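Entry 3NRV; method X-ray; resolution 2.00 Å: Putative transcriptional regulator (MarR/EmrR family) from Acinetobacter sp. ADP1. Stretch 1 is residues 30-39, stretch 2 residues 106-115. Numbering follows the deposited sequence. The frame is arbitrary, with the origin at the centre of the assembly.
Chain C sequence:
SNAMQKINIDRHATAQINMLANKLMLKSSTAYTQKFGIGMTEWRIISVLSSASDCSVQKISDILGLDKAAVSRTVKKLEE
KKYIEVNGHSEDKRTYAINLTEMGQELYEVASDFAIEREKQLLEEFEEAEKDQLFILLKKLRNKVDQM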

ATOM      1  N   THR C  30      -3.421 -11.778  -3.796  1.00 31.69           N
ATOM      2  CA  THR C  30      -3.863 -13.038  -4.383  1.00 27.70           C
ATOM      3  C   THR C  30      -2.889 -13.494  -5.455  1.00 30.81           C
ATOM      4  O   THR C  30      -2.492 -14.653  -5.479  1.00 31.94           O
ATOM      5  N   ALA C  31      -2.513 -12.581  -6.345  1.00 26.55           N
ATOM      6  CA  ALA C  31      -1.689 -12.945  -7.496  1.00 28.59           C
ATOM      7  C   ALA C  31      -0.343 -13.520  -7.072  1.00 31.85           C
ATOM      8  O   ALA C  31       0.035 -14.613  -7.506  1.00 27.29           O
ATOM      9  N   TYR C  32       0.377 -12.790  -6.220  1.00 25.43           N
ATOM     10  CA  TYR C  32       1.687 -13.249  -5.759  1.00 26.11           C
ATOM     11  C   TYR C  32       1.587 -14.505  -4.934  1.00 29.05           C
ATOM     12  O   TYR C  32       2.454 -15.378  -5.014  1.00 26.83           O
ATOM     13  N   THR C  33       0.539 -14.602  -4.130  1.00 25.82           N
ATOM     14  CA  THR C  33       0.390 -15.792  -3.299  1.00 31.09           C
ATOM     15  C   THR C  33       0.172 -17.032  -4.159  1.00 32.47           C
ATOM     16  O   THR C  33       0.783 -18.070  -3.926  1.00 32.16           O
ATOM     17  N   GLN C  34      -0.677 -16.908  -5.172  1.00 33.00           N
ATOM     18  CA  GLN C  34      -1.002 -18.050  -6.026  1.00 34.17           C
ATOM     19  C   GLN C  34       0.133 -18.413  -6.970  1.00 39.76           C
ATOM     20  O   GLN C  34       0.314 -19.581  -7.316  1.00 35.71           O
ATOM     21  N   LYS C  35       0.896 -17.413  -7.396  1.00 29.71           N
ATOM     22  CA  LYS C  35       1.927 -17.646  -8.380  1.00 31.22           C
ATOM     23  C   LYS C  35       3.281 -17.980  -7.760  1.00 37.11           C
ATOM     24  O   LYS C  35       4.041 -18.770  -8.321  1.00 33.99           O
ATOM     25  N   PHE C  36       3.583 -17.400  -6.601  1.00 29.26           N
ATOM     26  CA  PHE C  36       4.944 -17.462  -6.064  1.00 29.27           C
ATOM     27  C   PHE C  36       4.979 -17.876  -4.628  1.00 30.96           C
ATOM     28  O   PHE C  36       6.050 -18.008  -4.049  1.00 33.42           O
ATOM     29  N   GLY C  37       3.810 -18.049  -4.033  1.00 29.20           N
ATOM     30  CA  GLY C  37       3.750 -18.450  -2.644  1.00 27.71           C
ATOM     31  C   GLY C  37       4.194 -17.406  -1.633  1.00 36.10           C
ATOM     32  O   GLY C  37       4.545 -17.757  -0.514  1.00 31.04           O
ATOM     33  N   ILE C  38       4.180 -16.125  -2.010  1.00 26.85           N
ATOM     34  CA  ILE C  38       4.493 -15.058  -1.049  1.00 30.63           C
ATOM     35  C   ILE C  38       3.393 -14.003  -1.106  1.00 26.74           C
ATOM     36  O   ILE C  38       2.698 -13.897  -2.104  1.00 29.31           O
ATOM     37  N   GLY C  39       3.227 -13.230  -0.044  1.00 26.13           N
ATOM     38  CA  GLY C  39       2.255 -12.146  -0.052  1.00 27.59           C
ATOM     39  C   GLY C  39       2.778 -10.902  -0.753  1.00 27.25           C
ATOM     40  O   GLY C  39       3.965 -10.818  -1.099  1.00 26.09           O
ATOM     41  N   GLU C 106      16.930 -15.416  -6.497  1.00 25.84           N
ATOM     42  CA  GLU C 106      16.295 -16.229  -7.559  1.00 27.59           C
ATOM     43  C   GLU C 106      14.808 -15.888  -7.626  1.00 28.30           C
ATOM     44  O   GLU C 106      14.245 -15.709  -8.703  1.00 24.87           O
ATOM     45  N   LEU C 107      14.180 -15.779  -6.458  1.00 24.85           N
ATOM     46  CA  LEU C 107      12.771 -15.386  -6.403  1.00 24.20           C
ATOM     47  C   LEU C 107      12.583 -14.042  -7.109  1.00 25.78           C
ATOM     48  O   LEU C 107      11.700 -13.879  -7.971  1.00 25.83           O
ATOM     49  N   TYR C 108      13.445 -13.081  -6.788  1.00 24.15           N
ATOM     50  CA  TYR C 108      13.318 -11.771  -7.410  1.00 26.43           C
ATOM     51  C   TYR C 108      13.442 -11.879  -8.926  1.00 28.70           C
ATOM     52  O   TYR C 108      12.693 -11.255  -9.679  1.00 25.98           O
ATOM     53  N   GLU C 109      14.416 -12.672  -9.358  1.00 26.71           N
ATOM     54  CA  GLU C 109      14.685 -12.884 -10.771  1.00 29.65           C
ATOM     55  C   GLU C 109      13.418 -13.379 -11.461  1.00 30.05           C
ATOM     56  O   GLU C 109      13.007 -12.819 -12.467  1.00 35.86           O
ATOM     57  N   VAL C 110      12.778 -14.407 -10.909  1.00 27.44           N
ATOM     58  CA  VAL C 110      11.573 -14.933 -11.544  1.00 30.33           C
ATOM     59  C   VAL C 110      10.300 -14.097 -11.324  1.00 31.45           C
ATOM     60  O   VAL C 110       9.459 -14.019 -12.216  1.00 35.81           O
ATOM     61  N   ALA C 111      10.137 -13.481 -10.156  1.00 29.31           N
ATOM     62  CA  ALA C 111       8.897 -12.743  -9.877  1.00 26.43           C
ATOM     63  C   ALA C 111       8.904 -11.335 -10.472  1.00 35.01           C
ATOM     64  O   ALA C 111       7.842 -10.738 -10.664  1.00 29.37           O
ATOM     65  N   SER C 112      10.088 -10.794 -10.758  1.00 31.95           N
ATOM     66  CA  SER C 112      10.148  -9.427 -11.276  1.00 28.95           C
ATOM     67  C   SER C 112       9.483  -9.336 -12.656  1.00 31.89           C
ATOM     68  O   SER C 112       8.860  -8.333 -12.983  1.00 28.49           O
ATOM     69  N   ASP C 113       9.568 -10.402 -13.449  1.00 34.11           N
ATOM     70  CA  ASP C 113       8.888 -10.417 -14.749  1.00 32.45           C
ATOM     71  C   ASP C 113       7.374 -10.240 -14.607  1.00 27.94           C
ATOM     72  O   ASP C 113       6.734  -9.538 -15.388  1.00 30.89           O
ATOM     73  N   PHE C 114       6.823 -10.895 -13.601  1.00 31.03           N
ATOM     74  CA  PHE C 114       5.412 -10.809 -13.282  1.00 29.08           C
ATOM     75  C   PHE C 114       5.053  -9.393 -12.808  1.00 30.12           C
ATOM     76  O   PHE C 114       4.035  -8.840 -13.219  1.00 28.29           O
ATOM     77  N   ALA C 115       5.902  -8.802 -11.965  1.00 25.91           N
ATOM     78  CA  ALA C 115       5.707  -7.426 -11.507  1.00 28.41           C
ATOM     79  C   ALA C 115       5.700  -6.457 -12.697  1.00 26.29           C
ATOM     80  O   ALA C 115       4.888  -5.529 -12.771  1.00 23.70           O
TER

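Two phenylalanines form the apolar centre of this contact, each a knob in a hole of the other stretch. Phe 36 (chi1 m) points toward the second stretch and sits among Leu 107, Val 110, Ala 111 and Phe 114. Ala 111 lies over one face of its ring, with CB 3.8 Å from the Phe 36 ring centroid. The ring comes close to the helix backbone: Phe 36 CZ is 3.6 Å from Ala 111 CA.

Phe 114 (chi1 t) points back and sits among Ala 31, Tyr 32, Lys 35 and Phe 36. Its edge meets the face of Tyr 32, with the planes at 85°. The edge of Phe 36 is offset toward the face of Phe 114. Ala 31 CB packs at the ring edge, 3.7 Å from Phe 114 CZ.

Further out, Ile 38 (chi1 p, chi2 t) extends CD1 to 4.0 Å from Leu 107 CD2. Leu 107 (t, p) starts sideways, but its end comes nearer. Tyr 32 (m) does likewise, bringing OH to 3.2 Å from Ala 115 CB.

At the exposed edge of the contact, Lys 35 (chi1 t) lays its aliphatic chain over Phe 114, with CD 3.6 Å from the Phe 114 ring centroid. No hydrogen bond joins the stretches; the packing is apolar and aromatic. Asp 113 OD1 is hydrogen-bonded elsewhere in the structure.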

ATOM      1  CB  THR C  30      -5.250 -12.907  -5.034  1.00 33.34           C
ATOM      2  OG1 THR C  30      -6.214 -12.604  -4.030  1.00 36.05           O
ATOM      3  CG2 THR C  30      -5.655 -14.223  -5.709  1.00 38.98           C
ATOM      4  CB  ALA C  31      -1.500 -11.753  -8.429  1.00 25.90           C
ATOM      5  CB  TYR C  32       2.432 -12.149  -4.976  1.00 26.19           C
ATOM      6  CG  TYR C  32       2.997 -11.112  -5.919  1.00 24.74           C
ATOM      7  CD1 TYR C  32       2.322  -9.929  -6.169  1.00 23.69           C
ATOM      8  CD2 TYR C  32       4.189 -11.343  -6.595  1.00 25.28           C
ATOM      9  CE1 TYR C  32       2.838  -8.983  -7.062  1.00 24.40           C
ATOM     10  CE2 TYR C  32       4.708 -10.411  -7.490  1.00 23.52           C
ATOM     11  CZ  TYR C  32       4.028  -9.247  -7.722  1.00 26.08           C
ATOM     12  OH  TYR C  32       4.533  -8.336  -8.619  1.00 25.82           O
ATOM     13  CB  THR C  33      -0.742 -15.657  -2.272  1.00 29.07           C
ATOM     14  OG1 THR C  33      -0.351 -14.715  -1.264  1.00 30.77           O
ATOM     15  CG2 THR C  33      -0.998 -17.006  -1.593  1.00 32.80           C
ATOM     16  CB  GLN C  34      -2.282 -17.775  -6.823  1.00 38.45           C
ATOM     17  CG  GLN C  34      -3.526 -17.796  -5.938  1.00 47.47           C
ATOM     18  CD  GLN C  34      -4.818 -17.687  -6.725  1.00 67.99           C
ATOM     19  OE1 GLN C  34      -4.820 -17.273  -7.886  1.00 66.71           O
ATOM     20  NE2 GLN C  34      -5.932 -18.051  -6.088  1.00 64.17           N
ATOM     21  CB  LYS C  35       2.047 -16.442  -9.304  1.00 35.66           C
ATOM     22  CG  LYS C  35       2.830 -16.702 -10.554  1.00 43.96           C
ATOM     23  CD  LYS C  35       2.387 -15.761 -11.653  1.00 46.12           C
ATOM     24  CE  LYS C  35       2.668 -16.338 -13.036  1.00 66.89           C
ATOM     25  NZ  LYS C  35       1.833 -17.545 -13.329  1.00 57.90           N
ATOM     26  CB  PHE C  36       5.686 -16.109  -6.232  1.00 26.13           C
ATOM     27  CG  PHE C  36       5.971 -15.785  -7.654  1.00 30.15           C
ATOM     28  CD1 PHE C  36       6.956 -16.478  -8.339  1.00 26.31           C
ATOM     29  CD2 PHE C  36       5.219 -14.849  -8.333  1.00 28.27           C
ATOM     30  CE1 PHE C  36       7.199 -16.226  -9.661  1.00 27.33           C
ATOM     31  CE2 PHE C  36       5.447 -14.599  -9.661  1.00 29.23           C
ATOM     32  CZ  PHE C  36       6.448 -15.288 -10.331  1.00 30.14           C
ATOM     33  CB  ILE C  38       5.845 -14.381  -1.382  1.00 34.09           C
ATOM     34  CG1 ILE C  38       5.840 -13.895  -2.836  1.00 30.29           C
ATOM     35  CG2 ILE C  38       6.990 -15.349  -1.177  1.00 32.20           C
ATOM     36  CD1 ILE C  38       6.999 -12.982  -3.191  1.00 31.42           C
ATOM     37  CB  GLU C 106      16.441 -17.715  -7.260  1.00 27.04           C
ATOM     38  CG  GLU C 106      17.859 -18.257  -7.358  1.00 28.45           C
ATOM     39  CD  GLU C 106      17.967 -19.631  -6.715  1.00 31.17           C
ATOM     40  OE1 GLU C 106      17.035 -20.016  -5.996  1.00 34.15           O
ATOM     41  OE2 GLU C 106      18.983 -20.323  -6.901  1.00 41.81           O
ATOM     42  CB  LEU C 107      12.289 -15.321  -4.951  1.00 29.61           C
ATOM     43  CG  LEU C 107      10.853 -14.822  -4.742  1.00 31.71           C
ATOM     44  CD1 LEU C 107       9.867 -15.650  -5.579  1.00 30.28           C
ATOM     45  CD2 LEU C 107      10.485 -14.863  -3.272  1.00 35.74           C
ATOM     46  CB  TYR C 108      14.356 -10.782  -6.866  1.00 26.41           C
ATOM     47  CG  TYR C 108      14.246  -9.453  -7.555  1.00 27.74           C
ATOM     48  CD1 TYR C 108      13.279  -8.527  -7.179  1.00 23.96           C
ATOM     49  CD2 TYR C 108      15.086  -9.138  -8.623  1.00 28.92           C
ATOM     50  CE1 TYR C 108      13.156  -7.309  -7.845  1.00 27.41           C
ATOM     51  CE2 TYR C 108      14.978  -7.931  -9.288  1.00 33.54           C
ATOM     52  CZ  TYR C 108      14.021  -7.019  -8.896  1.00 32.92           C
ATOM     53  OH  TYR C 108      13.938  -5.825  -9.569  1.00 35.47           O
ATOM     54  CB  GLU C 109      15.820 -13.904 -10.924  1.00 35.16           C
ATOM     55  CG  GLU C 109      16.204 -14.243 -12.366  1.00 45.72           C
ATOM     56  CD  GLU C 109      17.266 -15.350 -12.437  1.00 57.35           C
ATOM     57  OE1 GLU C 109      17.765 -15.796 -11.370  1.00 56.60           O
ATOM     58  OE2 GLU C 109      17.599 -15.779 -13.560  1.00 61.06           O
ATOM     59  CB  VAL C 110      11.328 -16.450 -11.227  1.00 31.66           C
ATOM     60  CG1 VAL C 110      12.536 -17.294 -11.659  1.00 27.68           C
ATOM     61  CG2 VAL C 110      11.000 -16.673  -9.750  1.00 24.54           C
ATOM     62  CB  ALA C 111       8.615 -12.672  -8.372  1.00 26.70           C
ATOM     63  CB  SER C 112      11.585  -8.889 -11.292  1.00 35.32           C
ATOM     64  OG  SER C 112      12.445  -9.734 -12.022  1.00 31.54           O
ATOM     65  CB  ASP C 113       9.166 -11.728 -15.467  1.00 42.82           C
ATOM     66  CG  ASP C 113      10.641 -11.992 -15.625  1.00 48.70           C
ATOM     67  OD1 ASP C 113      11.355 -11.058 -16.034  1.00 45.40           O
ATOM     68  OD2 ASP C 113      11.083 -13.121 -15.336  1.00 49.42           O
ATOM     69  CB  PHE C 114       5.117 -11.858 -12.224  1.00 29.99           C
ATOM     70  CG  PHE C 114       3.669 -11.978 -11.837  1.00 28.80           C
ATOM     71  CD1 PHE C 114       2.729 -12.481 -12.726  1.00 32.49           C
ATOM     72  CD2 PHE C 114       3.263 -11.657 -10.553  1.00 29.75           C
ATOM     73  CE1 PHE C 114       1.392 -12.634 -12.343  1.00 37.83           C
ATOM     74  CE2 PHE C 114       1.927 -11.815 -10.162  1.00 33.62           C
ATOM     75  CZ  PHE C 114       0.994 -12.302 -11.064  1.00 32.95           C
ATOM     76  CB  ALA C 115       6.813  -7.036 -10.508  1.00 25.62           C
TER